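PDB 1WPX: carboxypeptidase Y inhibitor from Saccharomyces cerevisiae, which inhibits carboxypeptidase Y, a serine protease, specifically and potently, and can bind phospholipids as a member of the phosphatidylethanolamine-binding protein family. Local coordinates for residues E23-D28 and R163-L168; W107-H112 and T196-W201. All blocks are in the same frame, centred on the assembly; numbering follows the deposited sequence.

Interaction 1. Residues E23-D28 and R163-L168. With SO4 (sulfate ion), chain G.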
loop_
_atom_site.group_PDB
_atom_site.type_symbol
_atom_site.label_atom_id
_atom_site.label_comp_id
_atom_site.label_asym_id
_atom_site.label_seq_id
_atom_site.Cartn_x
_atom_site.Cartn_y
_atom_site.Cartn_z
ATOM N N GLU B 23 20.935 9.532 10.781
ATOM C CA GLU B 23 22.208 10.236 10.777
ATOM C C GLU B 23 22.087 11.734 10.982
ATOM O O GLU B 23 22.882 12.330 11.701
ATOM C CB GLU B 23 22.958 9.960 9.471
ATOM C CG GLU B 23 22.061 9.487 8.337
ATOM C CD GLU B 23 21.600 8.044 8.529
ATOM O OE1 GLU B 23 20.485 7.693 8.065
ATOM O OE2 GLU B 23 22.368 7.263 9.139
ATOM N N ASP B 24 21.095 12.348 10.355
ATOM C CA ASP B 24 20.920 13.786 10.489
ATOM C C ASP B 24 20.299 14.195 11.813
ATOM O O ASP B 24 20.624 15.253 12.350
ATOM C CB ASP B 24 20.033 14.319 9.371
ATOM C CG ASP B 24 20.543 13.957 8.012
ATOM O OD1 ASP B 24 19.860 14.279 7.016
ATOM O OD2 ASP B 24 21.629 13.346 7.942
ATOM N N VAL B 25 19.408 13.360 12.340
ATOM C CA VAL B 25 18.709 13.701 13.567
ATOM C C VAL B 25 19.001 12.852 14.794
ATOM O O VAL B 25 19.451 13.371 15.813
ATOM C CB VAL B 25 17.195 13.698 13.320
ATOM C CG1 VAL B 25 16.473 14.308 14.499
ATOM C CG2 VAL B 25 16.881 14.467 12.051
ATOM N N ILE B 26 18.740 11.554 14.702
ATOM C CA ILE B 26 18.951 10.642 15.824
ATOM C C ILE B 26 20.421 10.356 16.131
ATOM O O ILE B 26 20.776 10.053 17.268
ATOM C CB ILE B 26 18.209 9.312 15.573
ATOM C CG1 ILE B 26 16.704 9.582 15.476
ATOM C CG2 ILE B 26 18.504 8.326 16.684
ATOM C CD1 ILE B 26 15.875 8.377 15.093
ATOM N N HIS B 27 21.272 10.458 15.116
ATOM C CA HIS B 27 22.702 10.207 15.274
ATOM C C HIS B 27 23.032 8.816 15.817
ATOM O O HIS B 27 24.027 8.635 16.518
ATOM C CB HIS B 27 23.345 11.267 16.178
ATOM C CG HIS B 27 23.424 12.625 15.556
ATOM N ND1 HIS B 27 22.551 13.643 15.873
ATOM C CD2 HIS B 27 24.264 13.129 14.621
ATOM C CE1 HIS B 27 22.849 14.717 15.162
ATOM N NE2 HIS B 27 23.886 14.431 14.394
ATOM N N ASP B 28 22.199 7.834 15.497
ATOM C CA ASP B 28 22.440 6.469 15.938
ATOM C C ASP B 28 21.869 5.506 14.911
ATOM O O ASP B 28 20.656 5.317 14.834
ATOM C CB ASP B 28 21.790 6.214 17.293
ATOM C CG ASP B 28 22.035 4.803 17.792
ATOM O OD1 ASP B 28 21.595 4.480 18.915
ATOM O OD2 ASP B 28 22.672 4.017 17.055
ATOM N N ARG B 163 12.030 18.181 6.568
ATOM C CA ARG B 163 11.653 17.020 7.358
ATOM C C ARG B 163 11.169 17.510 8.721
ATOM O O ARG B 163 11.865 18.265 9.406
ATOM C CB ARG B 163 12.845 16.083 7.548
ATOM C CG ARG B 163 13.180 15.250 6.328
ATOM C CD ARG B 163 14.523 14.569 6.487
ATOM N NE ARG B 163 15.592 15.545 6.653
ATOM C CZ ARG B 163 16.862 15.230 6.878
ATOM N NH1 ARG B 163 17.227 13.954 6.963
ATOM N NH2 ARG B 163 17.767 16.192 7.030
ATOM N N TYR B 164 9.962 17.102 9.097
ATOM C CA TYR B 164 9.395 17.467 10.388
ATOM C C TYR B 164 9.336 16.173 11.187
ATOM O O TYR B 164 8.452 15.337 10.978
ATOM C CB TYR B 164 8.017 18.085 10.176
ATOM C CG TYR B 164 8.143 19.429 9.509
ATOM C CD1 TYR B 164 8.598 20.537 10.231
ATOM C CD2 TYR B 164 7.921 19.577 8.137
ATOM C CE1 TYR B 164 8.836 21.757 9.610
ATOM C CE2 TYR B 164 8.159 20.797 7.499
ATOM C CZ TYR B 164 8.621 21.882 8.245
ATOM O OH TYR B 164 8.899 23.081 7.634
ATOM N N VAL B 165 10.296 16.023 12.099
ATOM C CA VAL B 165 10.435 14.810 12.898
ATOM C C VAL B 165 9.916 14.793 14.338
ATOM O O VAL B 165 10.319 15.599 15.173
ATOM C CB VAL B 165 11.921 14.377 12.923
ATOM C CG1 VAL B 165 12.057 12.973 13.483
ATOM C CG2 VAL B 165 12.501 14.452 11.518
ATOM N N PHE B 166 9.020 13.848 14.620
ATOM C CA PHE B 166 8.483 13.672 15.964
ATOM C C PHE B 166 9.292 12.570 16.644
ATOM O O PHE B 166 9.557 11.527 16.039
ATOM C CB PHE B 166 7.012 13.257 15.924
ATOM C CG PHE B 166 6.086 14.352 15.497
ATOM C CD1 PHE B 166 5.578 14.387 14.200
ATOM C CD2 PHE B 166 5.711 15.349 16.394
ATOM C CE1 PHE B 166 4.706 15.398 13.805
ATOM C CE2 PHE B 166 4.842 16.363 16.008
ATOM C CZ PHE B 166 4.336 16.388 14.708
ATOM N N LEU B 167 9.692 12.807 17.892
ATOM C CA LEU B 167 10.463 11.826 18.652
ATOM C C LEU B 167 9.919 11.661 20.068
ATOM O O LEU B 167 9.664 12.649 20.766
ATOM C CB LEU B 167 11.941 12.226 18.725
ATOM C CG LEU B 167 12.684 12.445 17.407
ATOM C CD1 LEU B 167 12.612 13.911 17.039
ATOM C CD2 LEU B 167 14.129 12.032 17.547
ATOM N N LEU B 168 9.738 10.409 20.485
ATOM C CA LEU B 168 9.234 10.116 21.819
ATOM C C LEU B 168 10.367 9.586 22.697
ATOM O O LEU B 168 11.006 8.584 22.366
ATOM C CB LEU B 168 8.104 9.082 21.752
ATOM C CG LEU B 168 7.443 8.751 23.095
ATOM C CD1 LEU B 168 6.676 9.964 23.576
ATOM C CD2 LEU B 168 6.505 7.563 22.957
HETATM S S SO4 G . 10.727 25.747 9.997
HETATM O O1 SO4 G . 10.886 26.922 10.873
HETATM O O2 SO4 G . 9.290 25.455 9.834
HETATM O O3 SO4 G . 11.332 26.032 8.682
HETATM O O4 SO4 G . 11.408 24.591 10.605
#
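Asp24 OD1 is the best-held polar atom here, gripped by two N-H groups of a single guanidinium. Arg163 NH1 reaches Asp24 OD1 at 2.7 Å and Arg163 NH2 reaches the same Asp24 OD1 at 2.8 Å, so the arginine approaches end-on and both nitrogens converge on one oxygen. The two donors arrive differently: OD1 receives NH2 on its anti lone pair, whereas NH1 comes from above the carboxylate plane. OD1 stays close to the guanidinium plane, and the two flat groups stand 83° apart, which excludes a coplanar bridge using both carboxylate oxygens. A bend at chi3 turns the otherwise extended Arg163 chain toward the acid. Arg163 NH1 also bonds the His19 carbonyl and Arg163 NH2 makes a salt bridge with Asp98, so the guanidinium is fixed in rotation from several directions.

Beside this bridge the contact is apolar. Val25 CG2 meets Val165 CG2 tip to tip at 4.4 Å, and Ile26 CG1 lies 4.1 Å from Leu167 CD2, the two side chains crossing obliquely. Just beyond, His27 takes a positive phi and the chain leaves the strand.

Arg163, Val165 and Leu167 thus face the segment 23-28, while Tyr164 extends from the other face of the strand, its OH bonded to sulfate O2 at 3.3 Å. Segment 23-28, at helix 21-24, laid over strand 162-170, with Arg163 closing the Gly-x-His-Arg signature and bridging to Asp98 of Asp-Pro-Asp-x-Pro, is characteristic of the phosphatidylethanolamine-binding protein fold, beside what is probably the family's anion-binding site.

Interaction 2. Residues W107-H112 and T196-W201. With SO4 (sulfate ion), chain G.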
loop_
_atom_site.group_PDB
_atom_site.type_symbol
_atom_site.label_atom_id
_atom_site.label_comp_id
_atom_site.label_asym_id
_atom_site.label_seq_id
_atom_site.Cartn_x
_atom_site.Cartn_y
_atom_site.Cartn_z
ATOM N N TRP B 107 20.415 27.366 10.564
ATOM C CA TRP B 107 19.494 27.213 11.686
ATOM C C TRP B 107 19.108 25.754 11.903
ATOM O O TRP B 107 18.152 25.464 12.620
ATOM C CB TRP B 107 18.222 28.029 11.442
ATOM C CG TRP B 107 18.483 29.427 10.994
ATOM C CD1 TRP B 107 19.426 30.282 11.488
ATOM C CD2 TRP B 107 17.776 30.152 9.980
ATOM N NE1 TRP B 107 19.350 31.495 10.844
ATOM C CE2 TRP B 107 18.345 31.443 9.914
ATOM C CE3 TRP B 107 16.714 29.837 9.121
ATOM C CZ2 TRP B 107 17.889 32.420 9.023
ATOM C CZ3 TRP B 107 16.260 30.812 8.233
ATOM C CH2 TRP B 107 16.849 32.087 8.194
ATOM N N SER B 108 19.859 24.846 11.285
ATOM C CA SER B 108 19.580 23.417 11.379
ATOM C C SER B 108 19.110 22.998 12.762
ATOM O O SER B 108 19.738 23.311 13.781
ATOM C CB SER B 108 20.808 22.595 10.982
ATOM O OG SER B 108 20.472 21.217 10.844
ATOM N N GLU B 109 18.001 22.263 12.760
ATOM C CA GLU B 109 17.349 21.783 13.962
ATOM C C GLU B 109 16.658 22.973 14.594
ATOM O O GLU B 109 17.187 23.624 15.486
ATOM C CB GLU B 109 18.358 21.144 14.915
ATOM C CG GLU B 109 18.780 19.742 14.479
ATOM C CD GLU B 109 18.011 18.631 15.183
ATOM O OE1 GLU B 109 16.873 18.876 15.634
ATOM O OE2 GLU B 109 18.551 17.506 15.274
ATOM N N PHE B 110 15.477 23.265 14.067
ATOM C CA PHE B 110 14.638 24.349 14.543
ATOM C C PHE B 110 13.630 23.669 15.476
ATOM O O PHE B 110 12.915 22.744 15.076
ATOM C CB PHE B 110 13.942 25.008 13.351
ATOM C CG PHE B 110 13.188 26.257 13.696
ATOM C CD1 PHE B 110 11.895 26.189 14.203
ATOM C CD2 PHE B 110 13.761 27.506 13.487
ATOM C CE1 PHE B 110 11.181 27.349 14.492
ATOM C CE2 PHE B 110 13.055 28.671 13.774
ATOM C CZ PHE B 110 11.762 28.592 14.276
ATOM N N CYS B 111 13.595 24.119 16.726
ATOM C CA CYS B 111 12.719 23.535 17.733
ATOM C C CYS B 111 11.254 23.942 17.580
ATOM O O CYS B 111 10.886 25.099 17.787
ATOM C CB CYS B 111 13.234 23.902 19.128
ATOM S SG CYS B 111 12.606 22.852 20.442
ATOM N N HIS B 112 10.418 22.970 17.237
ATOM C CA HIS B 112 9.001 23.220 17.038
ATOM C C HIS B 112 8.126 22.863 18.234
ATOM O O HIS B 112 7.072 23.471 18.450
ATOM C CB HIS B 112 8.518 22.451 15.804
ATOM C CG HIS B 112 8.839 23.129 14.510
ATOM N ND1 HIS B 112 8.073 24.153 13.998
ATOM C CD2 HIS B 112 9.860 22.952 13.639
ATOM C CE1 HIS B 112 8.607 24.578 12.867
ATOM N NE2 HIS B 112 9.693 23.866 12.627
ATOM N N THR B 196 22.603 21.142 15.069
ATOM C CA THR B 196 22.569 20.607 16.423
ATOM C C THR B 196 21.167 20.760 17.015
ATOM O O THR B 196 20.512 21.784 16.821
ATOM C CB THR B 196 23.598 21.325 17.331
ATOM O OG1 THR B 196 23.241 22.704 17.455
ATOM C CG2 THR B 196 25.000 21.231 16.734
ATOM N N GLY B 197 20.708 19.737 17.731
ATOM C CA GLY B 197 19.381 19.805 18.320
ATOM C C GLY B 197 19.019 18.658 19.249
ATOM O O GLY B 197 19.709 18.410 20.240
ATOM N N VAL B 198 17.936 17.955 18.925
ATOM C CA VAL B 198 17.461 16.846 19.748
ATOM C C VAL B 198 18.557 15.880 20.163
ATOM O O VAL B 198 18.552 15.381 21.285
ATOM C CB VAL B 198 16.333 16.045 19.039
ATOM C CG1 VAL B 198 15.246 16.986 18.591
ATOM C CG2 VAL B 198 16.882 15.275 17.857
ATOM N N GLY B 199 19.495 15.615 19.260
ATOM C CA GLY B 199 20.573 14.698 19.573
ATOM C C GLY B 199 21.391 15.184 20.749
ATOM O O GLY B 199 21.585 14.455 21.716
ATOM N N LYS B 200 21.867 16.421 20.656
ATOM C CA LYS B 200 22.670 17.048 21.701
ATOM C C LYS B 200 21.897 17.124 23.021
ATOM O O LYS B 200 22.354 16.629 24.057
ATOM C CB LYS B 200 23.059 18.462 21.263
ATOM C CG LYS B 200 23.911 19.235 22.253
ATOM C CD LYS B 200 25.280 18.595 22.388
ATOM C CE LYS B 200 26.249 19.479 23.155
ATOM N NZ LYS B 200 27.603 18.853 23.189
ATOM N N TRP B 201 20.723 17.746 22.961
ATOM C CA TRP B 201 19.861 17.931 24.125
ATOM C C TRP B 201 19.407 16.632 24.790
ATOM O O TRP B 201 19.361 16.547 26.017
ATOM C CB TRP B 201 18.630 18.748 23.728
ATOM C CG TRP B 201 17.787 19.176 24.881
ATOM C CD1 TRP B 201 18.074 20.153 25.787
ATOM C CD2 TRP B 201 16.503 18.652 25.248
ATOM N NE1 TRP B 201 17.046 20.276 26.695
ATOM C CE2 TRP B 201 16.070 19.366 26.387
ATOM C CE3 TRP B 201 15.676 17.650 24.725
ATOM C CZ2 TRP B 201 14.848 19.108 27.012
ATOM C CZ3 TRP B 201 14.461 17.395 25.347
ATOM C CH2 TRP B 201 14.059 18.123 26.478
HETATM S S SO4 G . 10.727 25.747 9.997
HETATM O O1 SO4 G . 10.886 26.922 10.873
HETATM O O2 SO4 G . 9.290 25.455 9.834
HETATM O O3 SO4 G . 11.332 26.032 8.682
HETATM O O4 SO4 G . 11.408 24.591 10.605
#
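Glu109 and Val198 cross at about a right angle, the acid lying across the start of helix 198-203. Its CG is anti to the carbonyl carbon, and a bend at chi2 (-97°) swings the carboxylate along the backbone of Thr196 to Val198. The evidence is a run of contacts: Glu109 CG sits 3.6 Å from Thr196 O, Glu109 CD is 3.6 Å from Gly197 CA, and Glu109 OE2 touches Val198 CG2 at 3.8 Å. Gly197, without a side chain, lets the carboxylate lie this close to its CA. Val198 N is 3.6 Å from Glu109 OE1 and makes no hydrogen bond with it; OE1 is held instead by Thr95 OG1. Gly197 is the N-cap residue, its carbonyl accepting from Trp201 N, and the amino-terminal helix end would be expected to ease the burial of a negative charge nearby.

Glu109 and Phe110 both face Asp96, forming a G1 beta bulge where strand 110-120 begins beside strand 90-96. Here Glu109 points toward segment 196-201 and Phe110 away from it, in the central antiparallel sheet of the phosphatidylethanolamine-binding protein fold.

On that far side Phe110 and His112 line a sulfate, probably from the crystallisation liquor, in a place consistent with the family's anion-binding site. Sulfate O1 lies 3.5 Å above the plane of the Phe110 ring, over its centre. The imidazole instead meets the ion with its edge: His112 NE2 donates to sulfate O4 at 2.7 Å in a nearly straight bond (165°). Phe110 CD1 rests over one imidazole face, offset toward the rim. His112 ND1 bonds the Met151 carbonyl, and with both nitrogens facing acceptors the ring is probably protonated.

Overall arrangement
Both contacts are buried, but interaction 1 lies nearer the chain centre, about 7 Å between centres against about 11 Å for interaction 2. They pack elements on neighbouring parts of one antiparallel sheet: strand 90-96 runs between strand 162-170 of interaction 1 and strand 110-120 of interaction 2. Across the helix-covered face they meet directly, Val25 CG1 lying 3.5 Å from Val198 CG2. On the other face Tyr164 and His112 bind the same sulfate, with Ala154 N as a further donor. Their chemistry differs: a carboxylate-guanidinium pair and aliphatic packing join the first, whereas the second has no hydrogen bond between its segments and rests on an acid laid against a helix start.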